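Local atomic coordinates of Cag-Z (Helicobacter pylori, PDB entry 1S2X), a protein that is of unknown function but is encoded in the cag pathogenicity island, which encodes a type IV secretion system. Residues A[82-87]-A[173-178]. The protein carries 1 engineered substitution. Numbering follows the deposited sequence.
Sequences NLVLAS and QDIGTK
Asp174 OD1 holds Lys178 NZ in a salt bridge of 2.7 Å through its syn lone pair, and the lysine so tethered lies against Val84 and Leu85 of the facing helix. The aliphatic part of Lys178 does the touching: its CD sits 3.8 Å from Val84 CG1, the two side chains meeting at a slant, and its CE comes more loosely to Leu85 CD1. The chain bends at its last torsion (chi4 86°), which carries NZ back toward the carboxylate of its own helix one turn earlier. The ammonium also makes a cation-pi contact with Tyr88.

Deeper in the interface, Val84 and Ile175 cross at about a right angle. Both methyls of the valine reach the isoleucine's CG1, with Val84 CG2 3.9 Å from Ile175 CG1 and 4.0 Å from Ile175 CD1. Ile175 continues onto Asn120 and Thr123 of helix 105-135.

Helices 74-101 and 161-183 run parallel here, their local axes 2° apart in direction but 11.0 Å distant, neighbours in the long helical bundle of Cag-Z. No hydrogen bond joins the two segments. Their cohesion is therefore apolar, with a buried valine-isoleucine pair continued outward by lysine methylenes, while the lysine's charge is met by an aspartate of its own helix.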
loop_
_atom_site.group_PDB
_atom_site.type_symbol
_atom_site.label_atom_id
_atom_site.label_comp_id
_atom_site.label_asym_id
_atom_site.label_seq_id
_atom_site.Cartn_x
_atom_site.Cartn_y
_atom_site.Cartn_z
ATOM N N ASN A 82 4.689 -5.985 -6.843
ATOM C CA ASN A 82 5.436 -5.629 -8.039
ATOM C C ASN A 82 6.382 -4.458 -7.788
ATOM O O ASN A 82 7.551 -4.486 -8.153
ATOM C CB ASN A 82 4.489 -5.247 -9.172
ATOM C CG ASN A 82 3.612 -6.417 -9.581
ATOM O OD1 ASN A 82 3.777 -7.517 -9.049
ATOM N ND2 ASN A 82 2.695 -6.165 -10.510
ATOM N N LEU A 83 5.844 -3.413 -7.163
ATOM C CA LEU A 83 6.610 -2.229 -6.820
ATOM C C LEU A 83 7.775 -2.543 -5.900
ATOM O O LEU A 83 8.904 -2.111 -6.109
ATOM C CB LEU A 83 5.704 -1.197 -6.114
ATOM C CG LEU A 83 6.464 0.060 -5.669
ATOM C CD1 LEU A 83 5.990 1.258 -6.472
ATOM C CD2 LEU A 83 6.305 0.290 -4.177
ATOM N N VAL A 84 7.486 -3.296 -4.839
ATOM C CA VAL A 84 8.515 -3.653 -3.870
ATOM C C VAL A 84 9.634 -4.459 -4.526
ATOM O O VAL A 84 10.808 -4.205 -4.243
ATOM C CB VAL A 84 7.930 -4.442 -2.691
ATOM C CG1 VAL A 84 9.024 -5.061 -1.824
ATOM C CG2 VAL A 84 7.040 -3.516 -1.869
ATOM N N LEU A 85 9.237 -5.402 -5.375
ATOM C CA LEU A 85 10.190 -6.259 -6.066
ATOM C C LEU A 85 11.087 -5.420 -6.974
ATOM O O LEU A 85 12.314 -5.532 -6.923
ATOM C CB LEU A 85 9.452 -7.342 -6.846
ATOM C CG LEU A 85 10.324 -8.397 -7.534
ATOM C CD1 LEU A 85 11.134 -9.188 -6.519
ATOM C CD2 LEU A 85 9.466 -9.321 -8.381
ATOM N N ALA A 86 10.435 -4.595 -7.784
ATOM C CA ALA A 86 11.086 -3.756 -8.772
ATOM C C ALA A 86 12.076 -2.784 -8.114
ATOM O O ALA A 86 13.110 -2.525 -8.733
ATOM C CB ALA A 86 10.101 -2.955 -9.608
ATOM N N SER A 87 11.737 -2.301 -6.937
ATOM C CA SER A 87 12.528 -1.404 -6.111
ATOM C C SER A 87 13.748 -2.146 -5.558
ATOM O O SER A 87 14.856 -1.616 -5.519
ATOM C CB SER A 87 11.688 -0.835 -4.963
ATOM O OG SER A 87 10.767 0.150 -5.400
ATOM N N GLN A 173 6.405 -6.854 5.980
ATOM C CA GLN A 173 7.334 -7.770 6.633
ATOM C C GLN A 173 8.450 -8.159 5.669
ATOM O O GLN A 173 9.605 -8.300 6.062
ATOM C CB GLN A 173 6.635 -9.025 7.165
ATOM C CG GLN A 173 6.170 -8.886 8.609
ATOM C CD GLN A 173 5.447 -10.098 9.151
ATOM O OE1 GLN A 173 4.274 -10.328 8.841
ATOM N NE2 GLN A 173 6.138 -10.891 9.984
ATOM N N ASP A 174 8.072 -8.320 4.404
ATOM C CA ASP A 174 9.066 -8.650 3.387
ATOM C C ASP A 174 9.951 -7.455 3.027
ATOM O O ASP A 174 11.129 -7.652 2.705
ATOM C CB ASP A 174 8.367 -9.187 2.144
ATOM C CG ASP A 174 9.332 -9.676 1.083
ATOM O OD1 ASP A 174 9.411 -8.972 0.048
ATOM O OD2 ASP A 174 9.971 -10.733 1.277
ATOM N N ILE A 175 9.409 -6.245 3.065
ATOM C CA ILE A 175 10.158 -5.008 2.865
ATOM C C ILE A 175 11.275 -4.930 3.909
ATOM O O ILE A 175 12.407 -4.593 3.557
ATOM C CB ILE A 175 9.261 -3.771 2.974
ATOM C CG1 ILE A 175 8.375 -3.529 1.743
ATOM C CG2 ILE A 175 10.076 -2.530 3.276
ATOM C CD1 ILE A 175 7.315 -2.469 1.970
ATOM N N GLY A 176 10.907 -5.268 5.146
ATOM C CA GLY A 176 11.799 -5.331 6.291
ATOM C C GLY A 176 12.919 -6.334 6.097
ATOM O O GLY A 176 14.081 -6.097 6.447
ATOM N N THR A 177 12.593 -7.485 5.510
ATOM C CA THR A 177 13.611 -8.472 5.171
ATOM C C THR A 177 14.459 -8.073 3.976
ATOM O O THR A 177 15.634 -8.437 3.874
ATOM C CB THR A 177 12.950 -9.825 4.836
ATOM O OG1 THR A 177 12.188 -10.184 5.985
ATOM C CG2 THR A 177 14.005 -10.892 4.593
ATOM N N LYS A 178 13.850 -7.325 3.055
ATOM C CA LYS A 178 14.619 -6.892 1.889
ATOM C C LYS A 178 15.527 -5.737 2.297
ATOM O O LYS A 178 16.617 -5.541 1.764
ATOM C CB LYS A 178 13.688 -6.520 0.740
ATOM C CG LYS A 178 13.131 -7.705 -0.041
ATOM C CD LYS A 178 12.073 -7.247 -1.029
ATOM C CE LYS A 178 11.978 -8.163 -2.242
ATOM N NZ LYS A 178 11.066 -9.318 -1.998
#